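Local atomic coordinates of BolA like protein (Arabidopsis thaliana, PDB entry 4PUG), a protein that may regulate transcription or iron-sulfur cluster biogenesis, alone or with glutaredoxin partners, and forms glutaredoxin heterodimers that bind a labile, oxygen-sensitive iron-sulfur cluster. Residues S8-K13 with L23-V28; E12-E17 with Y70-E75; F48-V53 with H82-V87; V63-L68 with I86-P91. All coordinates share one frame; numbering follows the deposited sequence.

Contact 1: residues S8-K13 with L23-V28; sequences SRMREK and LVIEDV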
# COMPACT_ATOMS: atom_id res chain seq x y z
N SER A 8 7.00 -3.23 5.10
CA SER A 8 8.02 -3.93 4.33
C SER A 8 7.43 -4.92 3.34
O SER A 8 7.88 -5.00 2.20
CB SER A 8 9.02 -4.64 5.25
OG SER A 8 8.39 -5.67 5.98
N ARG A 9 6.43 -5.69 3.77
CA ARG A 9 5.80 -6.67 2.89
C ARG A 9 5.15 -5.98 1.70
O ARG A 9 5.33 -6.39 0.56
CB ARG A 9 4.76 -7.51 3.63
CG ARG A 9 5.33 -8.47 4.66
CD ARG A 9 4.31 -9.51 5.09
NE ARG A 9 3.10 -8.91 5.66
CZ ARG A 9 2.97 -8.56 6.93
NH1 ARG A 9 3.98 -8.74 7.78
NH2 ARG A 9 1.84 -8.03 7.36
N MET A 10 4.40 -4.92 1.99
CA MET A 10 3.77 -4.14 0.94
C MET A 10 4.80 -3.57 -0.03
O MET A 10 4.62 -3.66 -1.24
CB MET A 10 2.90 -3.03 1.53
CG MET A 10 1.71 -3.55 2.31
SD MET A 10 0.68 -2.25 3.01
CE MET A 10 1.89 -1.28 3.89
N ARG A 11 5.88 -2.99 0.49
CA ARG A 11 6.92 -2.46 -0.38
C ARG A 11 7.55 -3.53 -1.26
O ARG A 11 7.73 -3.32 -2.46
CB ARG A 11 8.02 -1.73 0.41
CG ARG A 11 9.12 -1.18 -0.49
CD ARG A 11 10.04 -0.23 0.25
NE ARG A 11 9.30 0.89 0.83
CZ ARG A 11 8.95 1.99 0.16
NH1 ARG A 11 9.26 2.11 -1.12
NH2 ARG A 11 8.28 2.95 0.77
N GLU A 12 7.88 -4.67 -0.66
CA GLU A 12 8.47 -5.78 -1.40
C GLU A 12 7.55 -6.24 -2.52
O GLU A 12 7.97 -6.31 -3.68
CB GLU A 12 8.79 -6.95 -0.46
CG GLU A 12 9.49 -8.13 -1.14
CD GLU A 12 8.52 -9.19 -1.65
OE1 GLU A 12 7.30 -9.07 -1.38
OE2 GLU A 12 8.96 -10.15 -2.31
N LYS A 13 6.31 -6.53 -2.17
CA LYS A 13 5.31 -6.98 -3.15
C LYS A 13 5.10 -5.98 -4.28
O LYS A 13 5.22 -6.34 -5.45
CB LYS A 13 3.98 -7.27 -2.47
CG LYS A 13 2.94 -7.82 -3.42
CD LYS A 13 2.33 -9.10 -2.90
CE LYS A 13 1.56 -9.83 -4.00
NZ LYS A 13 0.76 -10.97 -3.47
N LEU A 23 7.67 4.87 -5.29
CA LEU A 23 6.82 4.12 -4.38
C LEU A 23 6.82 4.70 -2.98
O LEU A 23 7.80 4.59 -2.24
CB LEU A 23 7.23 2.64 -4.36
CG LEU A 23 6.38 1.71 -3.48
CD1 LEU A 23 4.90 1.85 -3.82
CD2 LEU A 23 6.84 0.28 -3.65
N VAL A 24 5.70 5.33 -2.62
CA VAL A 24 5.53 5.89 -1.28
C VAL A 24 4.53 5.06 -0.49
O VAL A 24 3.38 4.88 -0.90
CB VAL A 24 5.04 7.35 -1.33
CG1 VAL A 24 5.02 7.95 0.07
CG2 VAL A 24 5.92 8.17 -2.26
N ILE A 25 4.97 4.55 0.66
CA ILE A 25 4.10 3.78 1.54
C ILE A 25 4.05 4.44 2.91
O ILE A 25 4.94 4.25 3.74
CB ILE A 25 4.54 2.32 1.64
CG1 ILE A 25 4.52 1.66 0.26
CG2 ILE A 25 3.65 1.55 2.61
CD1 ILE A 25 4.68 0.17 0.28
N GLU A 26 3.00 5.23 3.13
CA GLU A 26 2.88 6.03 4.34
C GLU A 26 1.92 5.41 5.35
O GLU A 26 0.74 5.20 5.05
CB GLU A 26 2.40 7.44 3.99
CG GLU A 26 2.35 8.39 5.17
CD GLU A 26 1.66 9.70 4.84
OE1 GLU A 26 0.76 9.70 3.98
OE2 GLU A 26 2.02 10.73 5.45
N ASP A 27 2.44 5.12 6.53
CA ASP A 27 1.64 4.61 7.64
C ASP A 27 1.02 5.78 8.39
O ASP A 27 1.74 6.61 8.96
CB ASP A 27 2.52 3.79 8.59
CG ASP A 27 1.72 2.95 9.57
OD1 ASP A 27 0.55 3.28 9.84
OD2 ASP A 27 2.26 1.95 10.09
N VAL A 28 -0.30 5.86 8.38
CA VAL A 28 -1.01 6.88 9.15
C VAL A 28 -1.96 6.25 10.16
O VAL A 28 -2.95 6.86 10.56
CB VAL A 28 -1.80 7.84 8.23
CG1 VAL A 28 -0.86 8.76 7.47
CG2 VAL A 28 -2.69 7.06 7.27

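Contact 2: residues E12-E17 with Y70-E75; sequences EKLQKE and YHLLRE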
# COMPACT_ATOMS: atom_id res chain seq x y z
N GLU A 12 7.88 -4.67 -0.66
CA GLU A 12 8.47 -5.78 -1.40
C GLU A 12 7.55 -6.24 -2.52
O GLU A 12 7.97 -6.31 -3.68
CB GLU A 12 8.79 -6.95 -0.46
CG GLU A 12 9.49 -8.13 -1.14
CD GLU A 12 8.52 -9.19 -1.65
OE1 GLU A 12 7.30 -9.07 -1.38
OE2 GLU A 12 8.96 -10.15 -2.31
N LYS A 13 6.31 -6.53 -2.17
CA LYS A 13 5.31 -6.98 -3.15
C LYS A 13 5.10 -5.98 -4.28
O LYS A 13 5.22 -6.34 -5.45
CB LYS A 13 3.98 -7.27 -2.47
CG LYS A 13 2.94 -7.82 -3.42
CD LYS A 13 2.33 -9.10 -2.90
CE LYS A 13 1.56 -9.83 -4.00
NZ LYS A 13 0.76 -10.97 -3.47
N LEU A 14 4.80 -4.73 -3.94
CA LEU A 14 4.54 -3.71 -4.95
C LEU A 14 5.75 -3.45 -5.85
O LEU A 14 5.62 -3.41 -7.08
CB LEU A 14 4.08 -2.40 -4.30
CG LEU A 14 2.74 -2.48 -3.58
CD1 LEU A 14 2.43 -1.16 -2.88
CD2 LEU A 14 1.63 -2.86 -4.55
N GLN A 15 6.92 -3.30 -5.24
CA GLN A 15 8.14 -3.05 -6.00
C GLN A 15 8.45 -4.22 -6.92
O GLN A 15 8.88 -4.02 -8.06
CB GLN A 15 9.32 -2.79 -5.06
CG GLN A 15 10.56 -2.29 -5.77
CD GLN A 15 10.34 -0.93 -6.40
OE1 GLN A 15 9.80 -0.02 -5.78
NE2 GLN A 15 10.77 -0.79 -7.66
N LYS A 16 8.23 -5.44 -6.44
CA LYS A 16 8.48 -6.62 -7.26
C LYS A 16 7.50 -6.73 -8.43
O LYS A 16 7.91 -7.00 -9.56
CB LYS A 16 8.46 -7.90 -6.42
CG LYS A 16 8.71 -9.16 -7.24
CD LYS A 16 9.12 -10.35 -6.37
CE LYS A 16 7.95 -10.92 -5.61
NZ LYS A 16 7.43 -12.16 -6.25
N GLU A 17 6.22 -6.52 -8.17
CA GLU A 17 5.20 -6.73 -9.21
C GLU A 17 5.08 -5.60 -10.23
O GLU A 17 4.82 -5.85 -11.41
CB GLU A 17 3.84 -7.04 -8.59
CG GLU A 17 3.77 -8.40 -7.91
CD GLU A 17 4.39 -9.50 -8.76
OE1 GLU A 17 4.06 -9.59 -9.96
OE2 GLU A 17 5.22 -10.27 -8.22
N TYR A 70 -5.21 -3.58 -5.36
CA TYR A 70 -5.98 -4.26 -4.32
C TYR A 70 -5.76 -5.76 -4.36
O TYR A 70 -5.69 -6.41 -3.32
CB TYR A 70 -7.48 -3.94 -4.45
CG TYR A 70 -7.96 -2.87 -3.49
CD1 TYR A 70 -8.67 -3.19 -2.34
CD2 TYR A 70 -7.70 -1.53 -3.74
CE1 TYR A 70 -9.10 -2.21 -1.47
CE2 TYR A 70 -8.14 -0.55 -2.88
CZ TYR A 70 -8.83 -0.89 -1.74
OH TYR A 70 -9.26 0.10 -0.89
N HIS A 71 -5.67 -6.31 -5.57
CA HIS A 71 -5.39 -7.73 -5.74
C HIS A 71 -4.03 -8.10 -5.18
O HIS A 71 -3.88 -9.12 -4.51
CB HIS A 71 -5.47 -8.11 -7.22
CG HIS A 71 -4.95 -9.49 -7.51
ND1 HIS A 71 -5.65 -10.63 -7.18
CD2 HIS A 71 -3.80 -9.90 -8.08
CE1 HIS A 71 -4.96 -11.69 -7.54
NE2 HIS A 71 -3.83 -11.28 -8.09
N LEU A 72 -3.03 -7.26 -5.45
CA LEU A 72 -1.68 -7.51 -4.93
C LEU A 72 -1.62 -7.44 -3.41
O LEU A 72 -0.77 -8.08 -2.79
CB LEU A 72 -0.68 -6.54 -5.55
CG LEU A 72 -0.46 -6.69 -7.06
CD1 LEU A 72 0.47 -5.60 -7.57
CD2 LEU A 72 0.10 -8.07 -7.38
N LEU A 73 -2.52 -6.68 -2.80
CA LEU A 73 -2.50 -6.49 -1.35
C LEU A 73 -3.65 -7.19 -0.63
O LEU A 73 -3.98 -6.83 0.50
CB LEU A 73 -2.50 -5.00 -1.01
CG LEU A 73 -1.28 -4.20 -1.46
CD1 LEU A 73 -1.39 -2.74 -1.04
CD2 LEU A 73 0.00 -4.82 -0.91
N ARG A 74 -4.25 -8.18 -1.28
CA ARG A 74 -5.40 -8.88 -0.71
C ARG A 74 -5.08 -9.58 0.61
O ARG A 74 -5.90 -9.57 1.53
CB ARG A 74 -5.98 -9.88 -1.72
CG ARG A 74 -7.25 -10.57 -1.24
CD ARG A 74 -7.83 -11.46 -2.32
NE ARG A 74 -8.19 -10.69 -3.51
CZ ARG A 74 -8.03 -11.12 -4.76
NH1 ARG A 74 -7.52 -12.32 -4.98
NH2 ARG A 74 -8.39 -10.35 -5.78
N GLU A 75 -3.90 -10.19 0.69
CA GLU A 75 -3.48 -10.86 1.91
C GLU A 75 -3.40 -9.89 3.08
O GLU A 75 -3.82 -10.21 4.20
CB GLU A 75 -2.13 -11.55 1.72
CG GLU A 75 -1.56 -12.16 2.99
CD GLU A 75 -0.22 -12.85 2.76
OE1 GLU A 75 0.69 -12.20 2.21
OE2 GLU A 75 -0.09 -14.03 3.14
O HOH W 1 -1.94 -11.17 -1.44

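Contact 3: residues F48-V53 with H82-V87; sequences FNVKIV and HALSIV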
# COMPACT_ATOMS: atom_id res chain seq x y z
N PHE A 48 -3.00 2.89 5.55
CA PHE A 48 -1.90 3.25 4.66
C PHE A 48 -2.31 4.10 3.46
O PHE A 48 -3.36 3.87 2.84
CB PHE A 48 -1.16 2.00 4.18
CG PHE A 48 -0.21 1.43 5.20
CD1 PHE A 48 1.10 1.89 5.28
CD2 PHE A 48 -0.62 0.44 6.07
CE1 PHE A 48 1.98 1.37 6.21
CE2 PHE A 48 0.26 -0.09 7.01
CZ PHE A 48 1.56 0.38 7.08
N ASN A 49 -1.47 5.08 3.14
CA ASN A 49 -1.57 5.83 1.90
C ASN A 49 -0.44 5.38 0.99
O ASN A 49 0.73 5.46 1.36
CB ASN A 49 -1.44 7.33 2.15
CG ASN A 49 -2.59 7.89 2.96
OD1 ASN A 49 -3.75 7.51 2.77
ND2 ASN A 49 -2.29 8.80 3.87
N VAL A 50 -0.79 4.88 -0.19
CA VAL A 50 0.21 4.34 -1.11
C VAL A 50 0.18 5.07 -2.45
O VAL A 50 -0.86 5.16 -3.11
CB VAL A 50 0.01 2.83 -1.35
CG1 VAL A 50 1.07 2.30 -2.29
CG2 VAL A 50 0.03 2.08 -0.03
N LYS A 51 1.33 5.61 -2.84
CA LYS A 51 1.48 6.20 -4.16
C LYS A 51 2.43 5.35 -4.99
O LYS A 51 3.57 5.10 -4.58
CB LYS A 51 1.97 7.64 -4.09
CG LYS A 51 2.24 8.25 -5.46
CD LYS A 51 2.61 9.72 -5.38
CE LYS A 51 2.86 10.27 -6.77
NZ LYS A 51 2.44 11.70 -6.90
N ILE A 52 1.96 4.90 -6.15
CA ILE A 52 2.76 4.05 -7.02
C ILE A 52 2.85 4.67 -8.42
O ILE A 52 1.85 4.81 -9.12
CB ILE A 52 2.15 2.64 -7.14
CG1 ILE A 52 1.79 2.09 -5.76
CG2 ILE A 52 3.12 1.71 -7.86
CD1 ILE A 52 0.94 0.84 -5.80
N VAL A 53 4.07 5.03 -8.81
CA VAL A 53 4.36 5.49 -10.16
C VAL A 53 5.15 4.43 -10.93
O VAL A 53 6.35 4.20 -10.66
CB VAL A 53 5.13 6.83 -10.16
CG1 VAL A 53 5.29 7.33 -11.58
CG2 VAL A 53 4.39 7.86 -9.31
N HIS A 82 -6.86 -2.23 7.44
CA HIS A 82 -8.23 -1.75 7.40
C HIS A 82 -8.48 -0.79 6.25
O HIS A 82 -9.45 -0.95 5.50
CB HIS A 82 -8.61 -1.08 8.72
CG HIS A 82 -10.05 -0.65 8.78
ND1 HIS A 82 -11.08 -1.52 9.04
CD2 HIS A 82 -10.62 0.57 8.60
CE1 HIS A 82 -12.23 -0.86 9.02
NE2 HIS A 82 -11.97 0.41 8.76
N ALA A 83 -7.60 0.20 6.09
CA ALA A 83 -7.80 1.22 5.07
C ALA A 83 -6.59 1.42 4.17
O ALA A 83 -5.47 1.65 4.64
CB ALA A 83 -8.21 2.54 5.71
N LEU A 84 -6.83 1.34 2.86
CA LEU A 84 -5.79 1.49 1.85
C LEU A 84 -6.19 2.57 0.85
O LEU A 84 -7.11 2.36 0.05
CB LEU A 84 -5.59 0.16 1.12
CG LEU A 84 -4.61 0.17 -0.06
CD1 LEU A 84 -3.21 0.46 0.43
CD2 LEU A 84 -4.66 -1.16 -0.81
N SER A 85 -5.51 3.71 0.89
CA SER A 85 -5.76 4.79 -0.06
C SER A 85 -4.74 4.73 -1.19
O SER A 85 -3.54 4.66 -0.93
CB SER A 85 -5.68 6.14 0.65
OG SER A 85 -5.88 7.22 -0.25
N ILE A 86 -5.20 4.77 -2.43
CA ILE A 86 -4.31 4.52 -3.56
C ILE A 86 -4.22 5.64 -4.59
O ILE A 86 -5.24 6.10 -5.11
CB ILE A 86 -4.70 3.23 -4.30
CG1 ILE A 86 -4.78 2.06 -3.33
CG2 ILE A 86 -3.70 2.93 -5.41
CD1 ILE A 86 -5.18 0.77 -3.98
N VAL A 87 -3.00 6.06 -4.89
CA VAL A 87 -2.74 6.90 -6.05
C VAL A 87 -1.84 6.12 -7.00
O VAL A 87 -0.71 5.79 -6.66
CB VAL A 87 -2.05 8.22 -5.67
CG1 VAL A 87 -1.78 9.05 -6.92
CG2 VAL A 87 -2.90 9.00 -4.68

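Contact 4: residues V63-L68 with I86-P91; sequences VKRHRL and IVSKTP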
# COMPACT_ATOMS: atom_id res chain seq x y z
N VAL A 63 -10.00 2.16 -12.62
CA VAL A 63 -10.60 1.00 -11.96
C VAL A 63 -9.71 -0.24 -12.06
O VAL A 63 -9.55 -0.97 -11.09
CB VAL A 63 -12.05 0.71 -12.46
CG1 VAL A 63 -12.08 0.48 -13.96
CG2 VAL A 63 -12.67 -0.46 -11.70
N LYS A 64 -9.08 -0.44 -13.22
CA LYS A 64 -8.21 -1.58 -13.43
C LYS A 64 -6.90 -1.48 -12.64
O LYS A 64 -6.43 -2.47 -12.09
CB LYS A 64 -7.91 -1.75 -14.91
CG LYS A 64 -7.69 -3.18 -15.35
CD LYS A 64 -7.26 -3.22 -16.80
CE LYS A 64 -6.31 -4.38 -17.04
NZ LYS A 64 -5.72 -4.33 -18.41
N ARG A 65 -6.33 -0.28 -12.60
CA ARG A 65 -5.12 -0.02 -11.82
C ARG A 65 -5.37 -0.34 -10.35
O ARG A 65 -4.65 -1.13 -9.73
CB ARG A 65 -4.70 1.45 -11.94
CG ARG A 65 -4.34 1.91 -13.35
CD ARG A 65 -3.93 3.39 -13.39
NE ARG A 65 -3.70 3.84 -14.76
CZ ARG A 65 -3.17 5.02 -15.09
NH1 ARG A 65 -2.80 5.88 -14.15
NH2 ARG A 65 -3.00 5.32 -16.37
N HIS A 66 -6.42 0.27 -9.82
CA HIS A 66 -6.77 0.07 -8.42
C HIS A 66 -7.16 -1.36 -8.08
O HIS A 66 -6.86 -1.85 -6.99
CB HIS A 66 -7.86 1.05 -7.98
CG HIS A 66 -7.36 2.43 -7.73
ND1 HIS A 66 -7.83 3.22 -6.70
CD2 HIS A 66 -6.41 3.17 -8.36
CE1 HIS A 66 -7.21 4.38 -6.71
NE2 HIS A 66 -6.34 4.37 -7.72
N ARG A 67 -7.83 -2.05 -9.01
CA ARG A 67 -8.16 -3.46 -8.80
C ARG A 67 -6.89 -4.29 -8.77
O ARG A 67 -6.80 -5.27 -8.02
CB ARG A 67 -9.07 -3.98 -9.91
CG ARG A 67 -10.52 -3.56 -9.80
CD ARG A 67 -11.29 -3.99 -11.04
NE ARG A 67 -11.83 -5.35 -10.91
CZ ARG A 67 -11.19 -6.45 -11.27
NH1 ARG A 67 -9.97 -6.39 -11.79
NH2 ARG A 67 -11.77 -7.64 -11.11
N LEU A 68 -5.93 -3.93 -9.61
CA LEU A 68 -4.64 -4.61 -9.64
C LEU A 68 -3.94 -4.45 -8.29
O LEU A 68 -3.53 -5.44 -7.67
CB LEU A 68 -3.77 -4.06 -10.77
CG LEU A 68 -2.33 -4.57 -10.85
CD1 LEU A 68 -2.28 -6.08 -11.00
CD2 LEU A 68 -1.58 -3.89 -11.99
N ILE A 86 -5.20 4.77 -2.43
CA ILE A 86 -4.31 4.52 -3.56
C ILE A 86 -4.22 5.64 -4.59
O ILE A 86 -5.24 6.10 -5.11
CB ILE A 86 -4.70 3.23 -4.30
CG1 ILE A 86 -4.78 2.06 -3.33
CG2 ILE A 86 -3.70 2.93 -5.41
CD1 ILE A 86 -5.18 0.77 -3.98
N VAL A 87 -3.00 6.06 -4.89
CA VAL A 87 -2.74 6.90 -6.05
C VAL A 87 -1.84 6.12 -7.00
O VAL A 87 -0.71 5.79 -6.66
CB VAL A 87 -2.05 8.22 -5.67
CG1 VAL A 87 -1.78 9.05 -6.92
CG2 VAL A 87 -2.90 9.00 -4.68
N SER A 88 -2.35 5.81 -8.19
CA SER A 88 -1.60 4.99 -9.14
C SER A 88 -1.42 5.73 -10.46
O SER A 88 -2.39 5.97 -11.18
CB SER A 88 -2.31 3.65 -9.36
OG SER A 88 -3.66 3.85 -9.73
N LYS A 89 -0.18 6.10 -10.77
CA LYS A 89 0.10 6.90 -11.96
C LYS A 89 1.20 6.30 -12.84
O LYS A 89 1.92 5.39 -12.42
CB LYS A 89 0.49 8.33 -11.56
CG LYS A 89 -0.34 8.94 -10.44
CD LYS A 89 -1.79 9.18 -10.85
CE LYS A 89 -1.91 10.37 -11.79
NZ LYS A 89 -3.34 10.75 -12.00
N THR A 90 1.32 6.83 -14.05
CA THR A 90 2.44 6.51 -14.93
C THR A 90 3.48 7.62 -14.80
O THR A 90 3.15 8.73 -14.37
CB THR A 90 1.98 6.38 -16.40
OG1 THR A 90 1.44 7.63 -16.86
CG2 THR A 90 0.93 5.29 -16.54
N PRO A 91 4.75 7.34 -15.15
CA PRO A 91 5.78 8.38 -15.10
C PRO A 91 5.44 9.60 -15.95
O PRO A 91 5.82 10.72 -15.60
CB PRO A 91 7.01 7.68 -15.66
CG PRO A 91 6.81 6.25 -15.33
CD PRO A 91 5.32 6.02 -15.45
O HOH W 2 -4.91 6.77 -8.77

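Contact 1: residues S8-K13 with L23-V28
Arg11 spans Ile25 and Leu23 where helix 6-18 runs roughly antiparallel over strand 22-27, the first helix and first strand of the BolA fold, which resembles a type II KH domain. It is a clear case of a long charged side chain with a greasy stem and a polar tip. Its CB rests 3.8 Å from CD1 of Ile25. CG, anti to the backbone N (chi1 179°), passes Leu23 CD2 at 4.2 Å. Beyond CD the chain bends at chi3 (-58°), and this turn brings the guanidinium to the strand. There Arg11 NH1 donates to Leu23 O at 3.1 Å, with an N-H...O angle of 159°. The oxygen lies at the edge of the guanidinium, near its plane, while the donor stands above the carbonyl plane. Arg11 NH2 adds a weak bond to Leu23 O at 3.5 Å, and CG1 of Ile25 lies over one guanidinium face. Ile25 thus serves both ends of Arg11, its CD1 pressing to 3.4 Å from the helix backbone at Arg11 N. An alanine in place of Ile25 would probably open a gap beneath the helix backbone and take the CG1 cover from the guanidinium face. On the inner side Met10, buried against Phe48 and Leu81, bends at its thioether to set CE 3.6 Å from Ile25 CG2.

Contact 2: residues E12-E17 with Y70-E75
Leu72 packs against Leu14 and Glu17 where helix 6-18 meets the break between helices 62-72 and 74-78, the helical layer that lies over one face of the sheet in the BolA fold. The contact illustrates how one helix set against a helix break can pass from apolar core to solvent within a few residues. On the inner side, Leu14 CD2 reaches towards Leu72 CD1 at 4.2 Å and Leu73 CD2 at 4.4 Å, while Leu14 and Leu73 also touch sheet residues such as Val50 and Leu84. The closest side-chain packing is nearer the surface: Glu17 lends its CB and CG to Leu72, with Glu17 CG 3.7 Å from Leu72 CD2. The bend of Glu17 at chi2 (-46°) turns its carboxylate aside, where Glu17 OE2 forms a long salt bridge with Lys16 NZ at 3.5 Å. The outer side is looser and partly exposed. Here the CG of Lys13 is anti to the backbone N (chi1 -176°), and a further bend at chi2 lays CD and CE alongside the carbonyl of Leu72, with Lys13 CE 3.2 Å from Leu72 O. Glu75 OE1 lies farther off, and the opposite charge may still attract the ammonium. An alanine in place of Lys13 would probably take CD and CE away from the Leu72 carbonyl and cost a water shared with Glu75 one of its partners. That water accepts a firmer bond from Glu75 N, in the first turn of helix 74-78, at 3.1 Å, and a weak one from Lys13 NZ at 3.4 Å.

Contact 3: residues F48-V53 with H82-V87
Ala83 O opens the ladder by accepting a hydrogen bond from Phe48 N at 2.9 Å. At Leu84, paired with Phe48, CA makes a C-H...O contact with Phe48 O, while the side chain turns to the face that carries Val50. Leu84 CD1 meets Val50 CG2 at 3.7 Å, the two side chains crossing at a slant, and Leu73 touches Leu84 as well. Ser85 bonds on both sides: its N donates to Phe48 O, and its O accepts from Val50 N. On the opposite face Ser85 CB comes 3.2 Å from Asn49 OD1, whose amide ND2 is bonded to Glu26 of the next strand. The two parallel strands are joined by a beta-alpha-beta crossover through helices 62-72 and 74-78, with strand 47-53 in the middle of the sheet. Ile86, level with Val50, sends its CA towards Val50 O at 3.5 Å and its side chain towards helix 62-72. Val87 repeats the bonding of Ser85: its N donates to Val50 O with an N-H...O angle of 175°, and Val87 O accepts from Ile52 N at 2.9 Å. Val87 O also lies 3.3 Å from Lys51 CA, which adds a C-H...O contact.

Contact 4: residues V63-L68 with I86-P91
Arg65 NH1 is gripped twice: it donates to Ser88 O at 3.0 Å, with an N-H...O angle of 149°, and forms a salt bridge with Glu93 OE1. The Ser88 oxygen lies at the edge of the guanidinium, close to its plane. The side chain is extended from CG to NE, and NE bonds Met60 O, a further tie that should resist rotation of the buried group. Lys89 carries a like charge not far away, which may be partly offset by the carboxylate. Arg65 NH2 passes Thr90 CG2 at 3.9 Å, the two side chains crossing at about a right angle. Next to this arginine, His66 shows how one ring can serve apolar and polar neighbours together. Ile86 CB lies over one face in a CH-pi contact, 3.9 Å from the His66 ring centroid. At the ring edge His66 CD2 stands 3.1 Å from Ser88 OG. Ser88 OG sits between the backbone N and carbonyl carbon (chi1 53°) and also lies 3.4 Å from Arg65 CB. A water in the ring plane bridges the two segments, 3.0 Å from His66 NE2 and accepting from Ser88 N at 2.8 Å. In the BolA fold this is the crossover helix, 62-72, packed on an edge strand of the mixed sheet, 83-89, at 119° between their short segments here. Val69 and Tyr70 extend the helix over Ile86, Phe57 closes in from a loop, and the strand pairs on one side with strand 47-53.

Contact 3 is the sheet itself, two parallel strands held by main-chain bonds, and the other contacts lay helices on it or join helix to helix. Contact 1 lies at the surface; contacts 2, 3 and 4 are partly buried. Contacts 1 and 2 share helix 6-18: the first sets it on edge strand 22-27, the second against the break after helix 62-72. Leu14 joins their apolar sides. Contact 4 brings helix 62-72 down on strand 83-89, the opposite edge strand, and shares Ile86 and Val87 with contact 3. Charged tips reaching main-chain oxygen mark contacts 1 and 4, which do not touch, and a water bridges the segments within each of contacts 2 and 4.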